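Hemoglobin subunit alpha (Mustelus griseus, PDB 1GCV) carries oxygen from the gills to peripheral tissues as the heme-binding alpha subunit of a tetramer of two alpha and two beta chains. Local coordinates at residues A[11-16]-A[111-116]; A[104-109]-A[122-127]. All blocks are in the same frame, centred on the assembly; numbering follows the deposited sequence.

Contact 1. Residues A[11-16]-A[111-116]; sequences GKIAQV and THLTEF
Leu113 reaches across to Ile13 and Val16, a compact case of one branched side chain joining a turn to a helix. From its CB, which points toward helix 4-19, the chain runs to CG and forks there, and the two methyls divide the work. CD1 meets CG1 of Val16 at 3.9 Å, the two side chains meeting at a slant. CD2 goes the other way and approaches CG1 of Ile13 at 4.2 Å, with the two side chains nearly perpendicular. Val16 presents this methyl because its CG1 lies opposite the backbone N (chi1 177°). No hydrogen bond spans the two segments. At the solvent-facing margin Lys12 NZ stands 4.3 Å from Glu115 OE1, too far for a salt bridge, although the opposite charges may attract weakly; OE1 itself is hydrogen-bonded to Thr120. In globin terms the contact ties the A helix to the turn linking the G and H helices. Helix 4-19 here also touches helix 118-135, through Ile13 on Thr120, and helix 21-35, through Val16 on Tyr24, while the turn folds Phe116 back on helix 98-112.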
loop_
_atom_site.group_PDB
_atom_site.type_symbol
_atom_site.label_atom_id
_atom_site.label_comp_id
_atom_site.label_asym_id
_atom_site.label_seq_id
_atom_site.Cartn_x
_atom_site.Cartn_y
_atom_site.Cartn_z
ATOM N N GLY A 11 -15.271 14.665 -18.086
ATOM C CA GLY A 11 -15.053 15.591 -19.182
ATOM C C GLY A 11 -15.091 17.029 -18.703
ATOM O O GLY A 11 -14.361 17.884 -19.206
ATOM N N LYS A 12 -15.948 17.300 -17.725
ATOM C CA LYS A 12 -16.071 18.641 -17.172
ATOM C C LYS A 12 -14.805 18.999 -16.391
ATOM O O LYS A 12 -14.377 20.154 -16.390
ATOM C CB LYS A 12 -17.304 18.724 -16.259
ATOM C CG LYS A 12 -17.399 20.002 -15.423
ATOM C CD LYS A 12 -18.381 19.847 -14.253
ATOM C CE LYS A 12 -17.691 20.022 -12.898
ATOM N NZ LYS A 12 -17.958 18.886 -11.960
ATOM N N ILE A 13 -14.206 18.006 -15.733
ATOM C CA ILE A 13 -12.988 18.232 -14.955
ATOM C C ILE A 13 -11.757 18.311 -15.864
ATOM O O ILE A 13 -10.808 19.034 -15.560
ATOM C CB ILE A 13 -12.804 17.136 -13.859
ATOM C CG1 ILE A 13 -13.592 17.532 -12.609
ATOM C CG2 ILE A 13 -11.337 16.987 -13.472
ATOM C CD1 ILE A 13 -14.261 16.382 -11.919
ATOM N N ALA A 14 -11.777 17.583 -16.980
ATOM C CA ALA A 14 -10.665 17.620 -17.928
ATOM C C ALA A 14 -10.594 19.009 -18.580
ATOM O O ALA A 14 -9.521 19.459 -18.992
ATOM C CB ALA A 14 -10.841 16.542 -18.997
ATOM N N GLN A 15 -11.745 19.675 -18.666
ATOM C CA GLN A 15 -11.851 21.015 -19.247
ATOM C C GLN A 15 -11.136 22.036 -18.371
ATOM O O GLN A 15 -10.431 22.913 -18.870
ATOM C CB GLN A 15 -13.319 21.425 -19.367
ATOM C CG GLN A 15 -14.082 20.701 -20.448
ATOM C CD GLN A 15 -13.826 21.299 -21.809
ATOM O OE1 GLN A 15 -14.760 21.555 -22.573
ATOM N NE2 GLN A 15 -12.554 21.535 -22.122
ATOM N N VAL A 16 -11.343 21.915 -17.062
ATOM C CA VAL A 16 -10.744 22.805 -16.064
ATOM C C VAL A 16 -9.224 22.671 -16.010
ATOM O O VAL A 16 -8.505 23.672 -15.977
ATOM C CB VAL A 16 -11.294 22.503 -14.651
ATOM C CG1 VAL A 16 -10.611 23.394 -13.623
ATOM C CG2 VAL A 16 -12.803 22.694 -14.626
ATOM N N THR A 111 -8.714 21.970 -3.607
ATOM C CA THR A 111 -8.334 23.340 -3.247
ATOM C C THR A 111 -8.647 24.352 -4.345
ATOM O O THR A 111 -8.615 25.561 -4.111
ATOM C CB THR A 111 -6.821 23.459 -2.912
ATOM O OG1 THR A 111 -6.054 23.359 -4.116
ATOM C CG2 THR A 111 -6.390 22.369 -1.948
ATOM N N HIS A 112 -8.956 23.855 -5.539
ATOM C CA HIS A 112 -9.265 24.722 -6.670
ATOM C C HIS A 112 -10.741 24.712 -7.035
ATOM O O HIS A 112 -11.410 25.740 -6.958
ATOM C CB HIS A 112 -8.428 24.316 -7.885
ATOM C CG HIS A 112 -6.973 24.621 -7.733
ATOM N ND1 HIS A 112 -6.436 25.850 -8.048
ATOM C CD2 HIS A 112 -5.949 23.875 -7.255
ATOM C CE1 HIS A 112 -5.144 25.849 -7.770
ATOM N NE2 HIS A 112 -4.824 24.662 -7.287
ATOM N N LEU A 113 -11.247 23.549 -7.427
ATOM C CA LEU A 113 -12.647 23.403 -7.810
ATOM C C LEU A 113 -13.628 24.050 -6.825
ATOM O O LEU A 113 -13.465 23.954 -5.603
ATOM C CB LEU A 113 -12.987 21.922 -7.979
ATOM C CG LEU A 113 -12.818 21.329 -9.380
ATOM C CD1 LEU A 113 -11.652 21.978 -10.106
ATOM C CD2 LEU A 113 -12.602 19.837 -9.255
ATOM N N THR A 114 -14.641 24.716 -7.378
ATOM C CA THR A 114 -15.666 25.382 -6.581
ATOM C C THR A 114 -16.498 24.308 -5.898
ATOM O O THR A 114 -16.836 24.427 -4.726
ATOM C CB THR A 114 -16.600 26.254 -7.462
ATOM O OG1 THR A 114 -16.780 25.633 -8.742
ATOM C CG2 THR A 114 -16.004 27.641 -7.660
ATOM N N GLU A 115 -16.820 23.257 -6.645
ATOM C CA GLU A 115 -17.595 22.156 -6.100
ATOM C C GLU A 115 -16.826 20.842 -6.240
ATOM O O GLU A 115 -16.392 20.472 -7.332
ATOM C CB GLU A 115 -18.963 22.065 -6.800
ATOM C CG GLU A 115 -19.035 21.099 -7.986
ATOM C CD GLU A 115 -19.697 19.772 -7.630
ATOM O OE1 GLU A 115 -19.050 18.713 -7.798
ATOM O OE2 GLU A 115 -20.866 19.787 -7.183
ATOM N N PHE A 116 -16.635 20.159 -5.116
ATOM C CA PHE A 116 -15.941 18.877 -5.103
ATOM C C PHE A 116 -16.664 17.942 -4.147
ATOM O O PHE A 116 -16.152 17.579 -3.087
ATOM C CB PHE A 116 -14.480 19.043 -4.676
ATOM C CG PHE A 116 -13.594 17.904 -5.110
ATOM C CD1 PHE A 116 -13.452 17.590 -6.465
ATOM C CD2 PHE A 116 -12.928 17.124 -4.168
ATOM C CE1 PHE A 116 -12.665 16.516 -6.877
ATOM C CE2 PHE A 116 -12.136 16.043 -4.571
ATOM C CZ PHE A 116 -12.007 15.741 -5.930
#

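Contact 2. Residues A[104-109]-A[122-127]; sequences CIIVTL and CAVDKL
Val124 holds CG1 opposite its backbone N (chi1 -177°), while Leu109 turns CG away from its carbonyl carbon (chi1 -76°), and together these torsions bring a valine methyl against a leucine methyl across two helices. CG1 of Val124 lies 3.7 Å from Leu109 CD1, the ends of the two side chains meeting head-on. The same methyl takes a second partner, Ile106 CD1, also at 3.7 Å, but here the side chains pass side by side, pointing opposite ways, and CD1 comes within 4.1 Å of Val124 CB as well. One branch of a valine thus touches two residues set three positions apart on the facing helix. Beside this apolar core, Asp125 brings OD1 to 4.2 Å from Ile106 CG1, a van der Waals neighbour; its OD2 forms a salt bridge with Arg140 of the second alpha subunit. Away from the interface, Thr108 OG1 bonds to Cys104 O at 2.9 Å, and that oxygen also accepts from Thr108 N on the other face of its carbonyl plane.

Segments 104-109 and 122-127 run roughly antiparallel, at 149°, their axes 10.7 Å apart at closest approach, as expected of the G and H helices of a globin. Helix 4-19 covers one flank, where Leu17 meets Leu109. Helix 21-35 packs on Ile105 and Thr108, and the neighbouring beta chain lies against Ile106 and Asp125.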
loop_
_atom_site.group_PDB
_atom_site.type_symbol
_atom_site.label_atom_id
_atom_site.label_comp_id
_atom_site.label_asym_id
_atom_site.label_seq_id
_atom_site.Cartn_x
_atom_site.Cartn_y
_atom_site.Cartn_z
ATOM N N CYS A 104 -2.721 13.063 -4.464
ATOM C CA CYS A 104 -2.296 14.461 -4.464
ATOM C C CYS A 104 -3.019 15.269 -5.536
ATOM O O CYS A 104 -3.204 16.476 -5.387
ATOM C CB CYS A 104 -0.787 14.554 -4.657
ATOM S SG CYS A 104 0.106 14.047 -3.189
ATOM N N ILE A 105 -3.416 14.604 -6.620
ATOM C CA ILE A 105 -4.172 15.255 -7.687
ATOM C C ILE A 105 -5.557 15.534 -7.094
ATOM O O ILE A 105 -6.140 16.595 -7.317
ATOM C CB ILE A 105 -4.338 14.337 -8.939
ATOM C CG1 ILE A 105 -3.039 14.301 -9.745
ATOM C CG2 ILE A 105 -5.471 14.850 -9.830
ATOM C CD1 ILE A 105 -2.968 13.157 -10.742
ATOM N N ILE A 106 -6.072 14.578 -6.322
ATOM C CA ILE A 106 -7.382 14.743 -5.697
ATOM C C ILE A 106 -7.344 15.940 -4.744
ATOM O O ILE A 106 -8.236 16.780 -4.773
ATOM C CB ILE A 106 -7.813 13.474 -4.901
ATOM C CG1 ILE A 106 -8.087 12.306 -5.856
ATOM C CG2 ILE A 106 -9.062 13.772 -4.072
ATOM C CD1 ILE A 106 -9.196 12.564 -6.847
ATOM N N VAL A 107 -6.313 16.025 -3.908
ATOM C CA VAL A 107 -6.205 17.137 -2.970
ATOM C C VAL A 107 -6.053 18.458 -3.727
ATOM O O VAL A 107 -6.624 19.481 -3.330
ATOM C CB VAL A 107 -5.010 16.953 -2.003
ATOM C CG1 VAL A 107 -4.814 18.214 -1.161
ATOM C CG2 VAL A 107 -5.263 15.753 -1.093
ATOM N N THR A 108 -5.299 18.436 -4.823
ATOM C CA THR A 108 -5.107 19.643 -5.620
ATOM C C THR A 108 -6.430 20.116 -6.213
ATOM O O THR A 108 -6.704 21.307 -6.227
ATOM C CB THR A 108 -4.099 19.409 -6.763
ATOM O OG1 THR A 108 -2.797 19.185 -6.206
ATOM C CG2 THR A 108 -4.050 20.614 -7.698
ATOM N N LEU A 109 -7.252 19.189 -6.696
ATOM C CA LEU A 109 -8.545 19.552 -7.277
ATOM C C LEU A 109 -9.482 20.149 -6.222
ATOM O O LEU A 109 -10.240 21.070 -6.513
ATOM C CB LEU A 109 -9.215 18.324 -7.916
ATOM C CG LEU A 109 -8.689 17.828 -9.266
ATOM C CD1 LEU A 109 -9.430 16.565 -9.668
ATOM C CD2 LEU A 109 -8.869 18.905 -10.309
ATOM N N CYS A 122 -15.560 10.637 -6.362
ATOM C CA CYS A 122 -15.627 9.246 -6.755
ATOM C C CYS A 122 -15.356 9.057 -8.256
ATOM O O CYS A 122 -14.590 8.172 -8.639
ATOM C CB CYS A 122 -16.994 8.683 -6.382
ATOM S SG CYS A 122 -17.057 6.908 -6.424
ATOM N N ALA A 123 -15.974 9.886 -9.100
ATOM C CA ALA A 123 -15.783 9.789 -10.544
ATOM C C ALA A 123 -14.323 10.040 -10.912
ATOM O O ALA A 123 -13.751 9.342 -11.750
ATOM C CB ALA A 123 -16.676 10.787 -11.263
ATOM N N VAL A 124 -13.721 11.044 -10.286
ATOM C CA VAL A 124 -12.330 11.376 -10.553
ATOM C C VAL A 124 -11.392 10.288 -10.026
ATOM O O VAL A 124 -10.418 9.917 -10.695
ATOM C CB VAL A 124 -11.955 12.733 -9.915
ATOM C CG1 VAL A 124 -10.522 13.105 -10.261
ATOM C CG2 VAL A 124 -12.906 13.804 -10.406
ATOM N N ASP A 125 -11.686 9.776 -8.832
ATOM C CA ASP A 125 -10.861 8.730 -8.231
ATOM C C ASP A 125 -10.885 7.471 -9.089
ATOM O O ASP A 125 -9.892 6.756 -9.174
ATOM C CB ASP A 125 -11.351 8.389 -6.817
ATOM C CG ASP A 125 -10.276 7.719 -5.977
ATOM O OD1 ASP A 125 -9.127 8.213 -5.980
ATOM O OD2 ASP A 125 -10.574 6.700 -5.316
ATOM N N LYS A 126 -12.025 7.209 -9.725
ATOM C CA LYS A 126 -12.177 6.040 -10.580
ATOM C C LYS A 126 -11.361 6.169 -11.868
ATOM O O LYS A 126 -10.849 5.179 -12.382
ATOM C CB LYS A 126 -13.657 5.818 -10.906
ATOM C CG LYS A 126 -14.426 5.148 -9.772
ATOM C CD LYS A 126 -15.907 4.993 -10.103
ATOM C CE LYS A 126 -16.127 4.002 -11.241
ATOM N NZ LYS A 126 -17.539 3.534 -11.287
ATOM N N LEU A 127 -11.234 7.389 -12.382
ATOM C CA LEU A 127 -10.456 7.609 -13.596
ATOM C C LEU A 127 -8.970 7.422 -13.292
ATOM O O LEU A 127 -8.262 6.718 -14.015
ATOM C CB LEU A 127 -10.708 9.019 -14.146
ATOM C CG LEU A 127 -9.793 9.486 -15.286
ATOM C CD1 LEU A 127 -10.254 8.863 -16.597
ATOM C CD2 LEU A 127 -9.797 11.008 -15.368
#

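How the contacts relate
Contacts 1 and 2 share helix 98-112 and form one continuous packing unit, their centres 10 Å apart. Ile13 joins them: its CD1 lies 3.3 Å from Val124 CG2, so the valine that serves contact 2 through one methyl meets helix 4-19 through the other. Phe116 makes a second bridge from the turn, with CE2 3.9 Å from Ile106 CG2 and CE1 4.0 Å from Leu109 CB. Contact 1 is largely superficial and contact 2 buried. Neither belongs to the heme pocket: the side chains of Ile13 and Ile106 are about 12 and 10 Å from the heme, respectively. Together they show apolar packing passing from the A helix through the G–H turn to the buried G–H interface.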